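PDB 4TUF: major extracellular endoglucanase from Xanthomonas campestris pv. campestris, which hydrolyses internal beta-1,4-glucosidic linkages in cellulose, lichenin and cereal beta-D-glucans, the chain here being its family 5 catalytic domain. Local coordinates for residues A[40-45]-A[93-98]; A[44-49]-A[102-107]; A[31-36]-A[72-77]. All coordinates share one frame; numbering follows the deposited sequence.

All three contacts lie in the first part of the TIM barrel that forms the catalytic domain. Contacts 1 and 2 both use helix 42-51 and share Asp44 and Met45; their centres are about 8 Å apart. Contact 1 joins that helix to helix 88-102, and contact 2 joins it to the turn that leads from helix 88-102 into strand 105-110. Contact 3 pairs the loop before helix 42-51 with the loop before helix 88-102, its centre about 12 Å from that of contact 1 and 18 Å from that of contact 2. Along the chain 31-36 comes first, then 40-49, 72-77, 93-98 and 102-107. Together they join two successive beta-alpha units and the start of the next strand.

Contact 1: residues A[40-45]-A[93-98]; sequences RNWKDM and DKVIAE. With 2HP (dihydrogenphosphate ion), chain E.
The start of helix 42-51, with the two loop residues before it, faces the middle of helix 88-102, Lys43 and Glu98 being closest at 7.5 Å between their CA atoms. Trp42 bridges the gap. A chi1 of 68° sets its CG between the backbone N and the carbonyl carbon, and from there the six-membered ring of the indole touches 93-98 through CE3, CZ3, CH2 and CZ2. Glu98 CB meets the ring at its edge, near the ring plane, 3.6 Å from Trp42 CZ3, and the carboxylate is turned almost perpendicular to the indole, the planes 83° apart. Lys94 crosses the Trp42 side chain at about a right angle, its CG 3.8 Å from Trp42 CH2, while Val95 CG2 packs against Trp42 CE3 at 4.0 Å. Over the centre of one indole face lies CB of Lys43, the next residue of the same helix.

Lys43 and Glu98 also cross at about a right angle. Lys43 CG and CE meet the carboxylate of Glu98, CE lying near OE1, and the salt bridge from Lys43 NZ to Glu98 OE1 is long, 3.8 Å. The same ammonium has a nearer anion: Lys43 NZ is 3.0 Å from O4 of a bound dihydrogenphosphate. Lys94 approaches this ion too, its CE 3.3 Å from phosphate O3, and the phosphate probably eases the repulsion between the two lysines. Asp82, the third residue of this phosphate pocket, takes the hydrogen bond of Trp42 NE1.

Asn41 is the N-cap of helix 42-51, its OD1 accepting from Asp44 N. The contact joins two neighbouring outer helices of the TIM barrel, those following strands 16-23 and 56-61, with Leu37 of the preceding loop touching Trp42.

Contact 2: residues A[44-49]-A[102-107]; sequences DMIVQM and RGMYVL
A Schellman motif at Gly103 ends helix 88-102, and the turn it makes into strand 105-110 of the TIM barrel packs against helix 42-51. The positive phi of Gly103, 83°, turns the chain between Arg102 and Met104, the two residues that carry this side of the contact. Met104 points toward helix 42-51 and touches it with two successive atoms: SD lies 4.0 Å from Ile46 CG2, and CE lies 3.9 Å from Met49 CG. The Met104 chain is extended as far as SD and then bends, with chi3 at 58° setting CE toward Met49. Ile46 and Met49, one helical turn apart, therefore receive neighbouring parts of a single thioether.

Arg102 works further out. Its CD packs on the same methyl, Ile46 CG2, at 4.0 Å, so this branch meets both Arg102 and Met104. Beyond it, Val47 CG2 lies over one face of the guanidinium, 3.5 Å from Arg102 NH1. The valine methyl meets a flat cationic group from above without a polar bond, while Arg102 NE is hydrogen-bonded to Gln50 OE1 from further along the valine's own helix. The buried apolar contacts of Met104 give way outward to a methyl-on-guanidinium contact at Arg102.

Phe99 of helix 88-102 touches both Ile46 and Met104, and Val57 of strand 56-61 touches both Met49 and Met104. The contact accordingly lies where helix 42-51, the C-terminal end of helix 88-102 and the barrel strands 56-61 and 105-110 come together.

Contact 3: residues A[31-36]-A[72-77]; sequences NHVMHG and PASIDY
Val33 points its side chain at the 72-77 loop and meets three of its residues through CB and both methyls. Its CG1 lies between the backbone N and the carbonyl carbon (chi1 64°), and is 3.5 Å from Ala73 O; the other branch, CG2, packs against Ile75 CD1 at 3.8 Å. The side chains of Val33 and Ile75 cross at a slant, and Ile75 also brings CG1 up to Val33 CG1. Pro72 CB lies 4.1 Å from Val33 CB. Ile75 in turn has a second neighbour within its own loop, for its CG2 sits over one face of the Tyr77 ring, displaced toward the rim.

Asn31 meets Ala73 and Ser74 with its amide end. The amide carbon and nitrogen approach the serine hydroxyl, but the Asn31 ND2 to Ser74 OG approach of 3.3 Å has a poor angle and makes no hydrogen bond. The carbonyl branch instead turns to the methyl of Ala73, with Asn31 OD1 3.9 Å from Ala73 CB.

The polar tie between the loops comes from the backbone. Ala73 N donates to Asn31 O at 3.0 Å, with an N-H...O angle of 142°. The same oxygen takes a CA-H...O contact from Pro72 CA at 3.2 Å, so two consecutive residues of one loop meet a single acceptor of the other.

These are two successive beta-alpha loops of the TIM barrel, each leading from a barrel strand to the outer helix after it: from strand 16-23 to helix 42-51, and from strand 56-61 to helix 88-102. Ile91 of helix 88-102 touches Val33, Pro72 and Ile75 together, completing an apolar cluster of both loops and that helix.

Contact 1: residues A[40-45]-A[93-98]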
# COMPACT_ATOMS: atom_id res chain seq x y z
N ARG A 40 -19.28 -5.60 11.89
CA ARG A 40 -18.57 -6.86 12.11
C ARG A 40 -17.71 -6.84 13.37
O ARG A 40 -17.37 -5.78 13.90
CB ARG A 40 -17.68 -7.18 10.91
CG ARG A 40 -18.41 -7.25 9.57
CD ARG A 40 -19.23 -8.51 9.44
NE ARG A 40 -18.45 -9.72 9.69
CZ ARG A 40 -17.59 -10.25 8.83
NH1 ARG A 40 -17.38 -9.68 7.65
NH2 ARG A 40 -16.92 -11.36 9.14
N ASN A 41 -17.36 -8.03 13.85
CA ASN A 41 -16.36 -8.19 14.91
C ASN A 41 -14.97 -8.21 14.30
O ASN A 41 -14.72 -8.95 13.35
CB ASN A 41 -16.62 -9.47 15.71
CG ASN A 41 -15.51 -9.78 16.68
OD1 ASN A 41 -14.60 -10.55 16.38
ND2 ASN A 41 -15.57 -9.17 17.86
N TRP A 42 -14.07 -7.39 14.83
CA TRP A 42 -12.77 -7.17 14.19
C TRP A 42 -11.96 -8.45 14.05
O TRP A 42 -11.35 -8.69 13.01
CB TRP A 42 -11.96 -6.12 14.98
CG TRP A 42 -11.52 -6.59 16.33
CD1 TRP A 42 -12.27 -6.65 17.48
CD2 TRP A 42 -10.22 -7.08 16.67
NE1 TRP A 42 -11.51 -7.14 18.51
CE2 TRP A 42 -10.25 -7.42 18.04
CE3 TRP A 42 -9.04 -7.27 15.95
CZ2 TRP A 42 -9.14 -7.93 18.70
CZ3 TRP A 42 -7.94 -7.78 16.61
CH2 TRP A 42 -7.99 -8.10 17.97
N LYS A 43 -11.97 -9.29 15.09
CA LYS A 43 -11.23 -10.54 15.07
C LYS A 43 -11.81 -11.50 14.03
O LYS A 43 -11.07 -12.17 13.31
CB LYS A 43 -11.26 -11.19 16.46
CG LYS A 43 -9.92 -11.71 16.95
CD LYS A 43 -10.12 -12.75 18.05
CE LYS A 43 -8.88 -12.94 18.92
NZ LYS A 43 -8.69 -11.80 19.87
N ASP A 44 -13.14 -11.56 13.95
CA ASP A 44 -13.80 -12.44 12.99
C ASP A 44 -13.58 -11.99 11.55
O ASP A 44 -13.48 -12.81 10.64
CB ASP A 44 -15.30 -12.53 13.29
CG ASP A 44 -15.60 -13.38 14.52
OD1 ASP A 44 -14.65 -13.71 15.26
OD2 ASP A 44 -16.79 -13.72 14.74
N MET A 45 -13.50 -10.68 11.34
CA MET A 45 -13.25 -10.15 10.01
C MET A 45 -11.83 -10.46 9.54
O MET A 45 -11.59 -10.68 8.35
CB MET A 45 -13.51 -8.64 9.99
CG MET A 45 -13.58 -8.05 8.59
SD MET A 45 -14.54 -6.53 8.52
CE MET A 45 -13.57 -5.46 9.56
N ASP A 93 -2.41 -1.53 18.32
CA ASP A 93 -1.56 -2.51 18.99
C ASP A 93 -2.20 -3.90 18.94
O ASP A 93 -1.55 -4.88 18.59
CB ASP A 93 -1.30 -2.10 20.44
CG ASP A 93 -0.33 -0.94 20.56
OD1 ASP A 93 0.22 -0.49 19.52
OD2 ASP A 93 -0.10 -0.48 21.70
N LYS A 94 -3.48 -3.95 19.28
CA LYS A 94 -4.21 -5.21 19.36
C LYS A 94 -4.44 -5.86 17.99
O LYS A 94 -4.45 -7.08 17.86
CB LYS A 94 -5.55 -4.99 20.07
CG LYS A 94 -6.12 -6.22 20.73
CD LYS A 94 -7.31 -5.85 21.61
CE LYS A 94 -7.70 -7.02 22.50
NZ LYS A 94 -6.61 -7.33 23.48
N VAL A 95 -4.64 -5.03 16.96
CA VAL A 95 -4.88 -5.54 15.61
C VAL A 95 -3.60 -6.12 15.00
O VAL A 95 -3.62 -7.21 14.42
CB VAL A 95 -5.44 -4.44 14.68
CG1 VAL A 95 -5.43 -4.91 13.24
CG2 VAL A 95 -6.85 -4.06 15.11
N ILE A 96 -2.50 -5.40 15.14
CA ILE A 96 -1.21 -5.88 14.65
C ILE A 96 -0.81 -7.17 15.37
O ILE A 96 -0.24 -8.08 14.76
CB ILE A 96 -0.12 -4.79 14.82
CG1 ILE A 96 -0.31 -3.71 13.76
CG2 ILE A 96 1.27 -5.38 14.69
CD1 ILE A 96 0.34 -2.40 14.10
N ALA A 97 -1.14 -7.25 16.65
CA ALA A 97 -0.86 -8.45 17.44
C ALA A 97 -1.68 -9.64 16.94
O ALA A 97 -1.23 -10.79 17.02
CB ALA A 97 -1.13 -8.19 18.92
N GLU A 98 -2.88 -9.36 16.43
CA GLU A 98 -3.76 -10.42 15.94
C GLU A 98 -3.28 -10.97 14.61
O GLU A 98 -3.23 -12.18 14.41
CB GLU A 98 -5.20 -9.91 15.81
CG GLU A 98 -6.15 -10.90 15.14
CD GLU A 98 -6.38 -12.15 15.97
OE1 GLU A 98 -6.03 -12.15 17.17
OE2 GLU A 98 -6.91 -13.14 15.42
P 2HP E . -9.13 -10.55 23.80
O1 2HP E . -8.44 -11.49 24.76
O2 2HP E . -10.51 -11.07 23.46
O3 2HP E . -9.25 -9.19 24.44
O4 2HP E . -8.31 -10.44 22.53

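Contact 2: residues A[44-49]-A[102-107]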
# COMPACT_ATOMS: atom_id res chain seq x y z
N ASP A 44 -13.14 -11.56 13.95
CA ASP A 44 -13.80 -12.44 12.99
C ASP A 44 -13.58 -11.99 11.55
O ASP A 44 -13.48 -12.81 10.64
CB ASP A 44 -15.30 -12.53 13.29
CG ASP A 44 -15.60 -13.38 14.52
OD1 ASP A 44 -14.65 -13.71 15.26
OD2 ASP A 44 -16.79 -13.72 14.74
N MET A 45 -13.50 -10.68 11.34
CA MET A 45 -13.25 -10.15 10.01
C MET A 45 -11.83 -10.46 9.54
O MET A 45 -11.59 -10.68 8.35
CB MET A 45 -13.51 -8.64 9.99
CG MET A 45 -13.58 -8.05 8.59
SD MET A 45 -14.54 -6.53 8.52
CE MET A 45 -13.57 -5.46 9.56
N ILE A 46 -10.88 -10.48 10.47
CA ILE A 46 -9.51 -10.86 10.14
C ILE A 46 -9.46 -12.35 9.79
O ILE A 46 -8.85 -12.75 8.80
CB ILE A 46 -8.54 -10.55 11.29
CG1 ILE A 46 -8.31 -9.05 11.40
CG2 ILE A 46 -7.22 -11.28 11.10
CD1 ILE A 46 -7.49 -8.65 12.60
N VAL A 47 -10.12 -13.16 10.62
CA VAL A 47 -10.21 -14.60 10.41
C VAL A 47 -10.73 -14.90 9.02
O VAL A 47 -10.27 -15.84 8.36
CB VAL A 47 -11.13 -15.25 11.47
CG1 VAL A 47 -11.63 -16.62 11.02
CG2 VAL A 47 -10.42 -15.36 12.81
N GLN A 48 -11.68 -14.09 8.55
CA GLN A 48 -12.30 -14.31 7.25
C GLN A 48 -11.35 -14.00 6.10
O GLN A 48 -11.32 -14.73 5.11
CB GLN A 48 -13.56 -13.47 7.10
CG GLN A 48 -14.34 -13.83 5.84
CD GLN A 48 -15.57 -12.99 5.66
OE1 GLN A 48 -15.70 -11.91 6.24
NE2 GLN A 48 -16.50 -13.48 4.83
N MET A 49 -10.58 -12.93 6.22
CA MET A 49 -9.74 -12.50 5.12
C MET A 49 -8.54 -13.43 4.97
O MET A 49 -7.99 -13.57 3.88
CB MET A 49 -9.31 -11.04 5.28
CG MET A 49 -8.19 -10.76 6.25
SD MET A 49 -7.77 -9.00 6.26
CE MET A 49 -9.02 -8.32 7.34
N ARG A 102 -1.81 -14.84 13.87
CA ARG A 102 -2.36 -15.66 12.80
C ARG A 102 -1.33 -15.95 11.70
O ARG A 102 -1.58 -16.77 10.81
CB ARG A 102 -3.59 -15.00 12.19
CG ARG A 102 -4.74 -14.87 13.16
CD ARG A 102 -6.05 -14.85 12.41
NE ARG A 102 -6.30 -16.12 11.75
CZ ARG A 102 -6.93 -17.14 12.32
NH1 ARG A 102 -7.39 -17.03 13.56
NH2 ARG A 102 -7.12 -18.27 11.65
N GLY A 103 -0.19 -15.27 11.77
CA GLY A 103 0.88 -15.49 10.81
C GLY A 103 0.65 -14.70 9.54
O GLY A 103 0.99 -15.16 8.45
N MET A 104 0.08 -13.51 9.68
CA MET A 104 -0.20 -12.65 8.54
C MET A 104 0.79 -11.49 8.52
O MET A 104 0.97 -10.79 9.52
CB MET A 104 -1.64 -12.14 8.60
CG MET A 104 -2.69 -13.25 8.52
SD MET A 104 -4.41 -12.70 8.61
CE MET A 104 -4.49 -11.59 7.19
N TYR A 105 1.44 -11.29 7.37
CA TYR A 105 2.43 -10.23 7.21
C TYR A 105 1.75 -8.87 7.20
O TYR A 105 0.66 -8.73 6.65
CB TYR A 105 3.24 -10.43 5.93
CG TYR A 105 4.02 -11.72 5.89
CD1 TYR A 105 5.22 -11.85 6.59
CD2 TYR A 105 3.56 -12.81 5.17
CE1 TYR A 105 5.94 -13.04 6.56
CE2 TYR A 105 4.27 -14.01 5.14
CZ TYR A 105 5.46 -14.11 5.84
OH TYR A 105 6.18 -15.29 5.82
N VAL A 106 2.38 -7.88 7.81
CA VAL A 106 1.80 -6.54 7.88
C VAL A 106 2.75 -5.47 7.36
O VAL A 106 3.86 -5.30 7.88
CB VAL A 106 1.38 -6.20 9.33
CG1 VAL A 106 0.87 -4.77 9.42
CG2 VAL A 106 0.34 -7.17 9.83
N LEU A 107 2.32 -4.74 6.34
CA LEU A 107 3.06 -3.59 5.84
C LEU A 107 2.36 -2.31 6.30
O LEU A 107 1.29 -1.97 5.80
CB LEU A 107 3.18 -3.63 4.31
CG LEU A 107 4.05 -2.57 3.61
CD1 LEU A 107 5.52 -2.67 4.02
CD2 LEU A 107 3.94 -2.64 2.09

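Contact 3: residues A[31-36]-A[72-77]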
# COMPACT_ATOMS: atom_id res chain seq x y z
N ASN A 31 -12.07 8.27 12.06
CA ASN A 31 -12.50 7.26 13.03
C ASN A 31 -11.35 6.66 13.82
O ASN A 31 -11.55 6.17 14.93
CB ASN A 31 -13.26 6.14 12.33
CG ASN A 31 -14.58 6.61 11.73
OD1 ASN A 31 -15.11 7.65 12.12
ND2 ASN A 31 -15.11 5.84 10.79
N HIS A 32 -10.15 6.69 13.24
CA HIS A 32 -8.94 6.15 13.86
C HIS A 32 -9.10 4.69 14.30
O HIS A 32 -8.70 4.32 15.40
CB HIS A 32 -8.53 7.01 15.06
CG HIS A 32 -8.48 8.48 14.76
ND1 HIS A 32 -9.43 9.37 15.22
CD2 HIS A 32 -7.60 9.21 14.03
CE1 HIS A 32 -9.13 10.59 14.79
NE2 HIS A 32 -8.02 10.51 14.07
N VAL A 33 -9.67 3.87 13.43
CA VAL A 33 -9.82 2.44 13.68
C VAL A 33 -10.18 1.79 12.35
O VAL A 33 -10.82 2.44 11.51
CB VAL A 33 -10.90 2.14 14.76
CG1 VAL A 33 -12.28 2.59 14.30
CG2 VAL A 33 -10.91 0.66 15.15
N MET A 34 -9.78 0.54 12.13
CA MET A 34 -10.13 -0.15 10.89
C MET A 34 -11.65 -0.16 10.72
O MET A 34 -12.38 -0.27 11.69
CB MET A 34 -9.57 -1.58 10.86
CG MET A 34 -10.21 -2.52 11.85
SD MET A 34 -9.58 -4.21 11.73
CE MET A 34 -10.22 -4.70 10.14
N HIS A 35 -12.11 0.00 9.48
CA HIS A 35 -13.53 0.16 9.17
C HIS A 35 -14.34 -1.12 9.31
O HIS A 35 -13.80 -2.22 9.23
CB HIS A 35 -13.70 0.72 7.76
CG HIS A 35 -13.54 2.20 7.66
ND1 HIS A 35 -13.13 2.83 6.50
CD2 HIS A 35 -13.75 3.18 8.57
CE1 HIS A 35 -13.09 4.13 6.70
NE2 HIS A 35 -13.46 4.37 7.95
N GLY A 36 -15.64 -0.95 9.49
CA GLY A 36 -16.56 -2.07 9.49
C GLY A 36 -16.91 -2.60 10.86
O GLY A 36 -17.69 -3.55 10.99
N PRO A 72 -11.20 6.29 19.32
CA PRO A 72 -11.82 5.81 18.07
C PRO A 72 -13.30 6.18 17.97
O PRO A 72 -13.90 6.62 18.96
CB PRO A 72 -11.66 4.30 18.17
CG PRO A 72 -11.69 4.03 19.63
CD PRO A 72 -11.01 5.20 20.29
N ALA A 73 -13.87 6.02 16.78
CA ALA A 73 -15.29 6.26 16.57
C ALA A 73 -15.88 5.18 15.68
O ALA A 73 -15.15 4.41 15.06
CB ALA A 73 -15.51 7.64 15.96
N SER A 74 -17.22 5.14 15.64
CA SER A 74 -17.99 4.23 14.79
C SER A 74 -17.89 2.75 15.19
O SER A 74 -18.35 1.88 14.46
CB SER A 74 -17.58 4.38 13.32
OG SER A 74 -16.33 3.76 13.05
N ILE A 75 -17.30 2.46 16.34
CA ILE A 75 -17.21 1.08 16.78
C ILE A 75 -18.49 0.65 17.49
O ILE A 75 -18.92 1.30 18.45
CB ILE A 75 -16.02 0.83 17.72
CG1 ILE A 75 -14.72 1.25 17.06
CG2 ILE A 75 -15.96 -0.64 18.11
CD1 ILE A 75 -13.51 1.09 17.95
N ASP A 76 -19.10 -0.42 17.00
CA ASP A 76 -20.20 -1.10 17.67
C ASP A 76 -19.64 -2.01 18.77
O ASP A 76 -19.16 -3.10 18.49
CB ASP A 76 -21.01 -1.92 16.66
CG ASP A 76 -22.28 -2.52 17.25
OD1 ASP A 76 -22.35 -2.75 18.48
OD2 ASP A 76 -23.21 -2.79 16.46
N TYR A 77 -19.72 -1.56 20.02
CA TYR A 77 -19.07 -2.29 21.10
C TYR A 77 -19.86 -3.51 21.56
O TYR A 77 -19.43 -4.24 22.45
CB TYR A 77 -18.81 -1.35 22.29
CG TYR A 77 -17.75 -0.31 21.99
CD1 TYR A 77 -16.41 -0.68 21.88
CD2 TYR A 77 -18.07 1.02 21.81
CE1 TYR A 77 -15.43 0.26 21.60
CE2 TYR A 77 -17.10 1.97 21.53
CZ TYR A 77 -15.78 1.58 21.43
OH TYR A 77 -14.80 2.51 21.16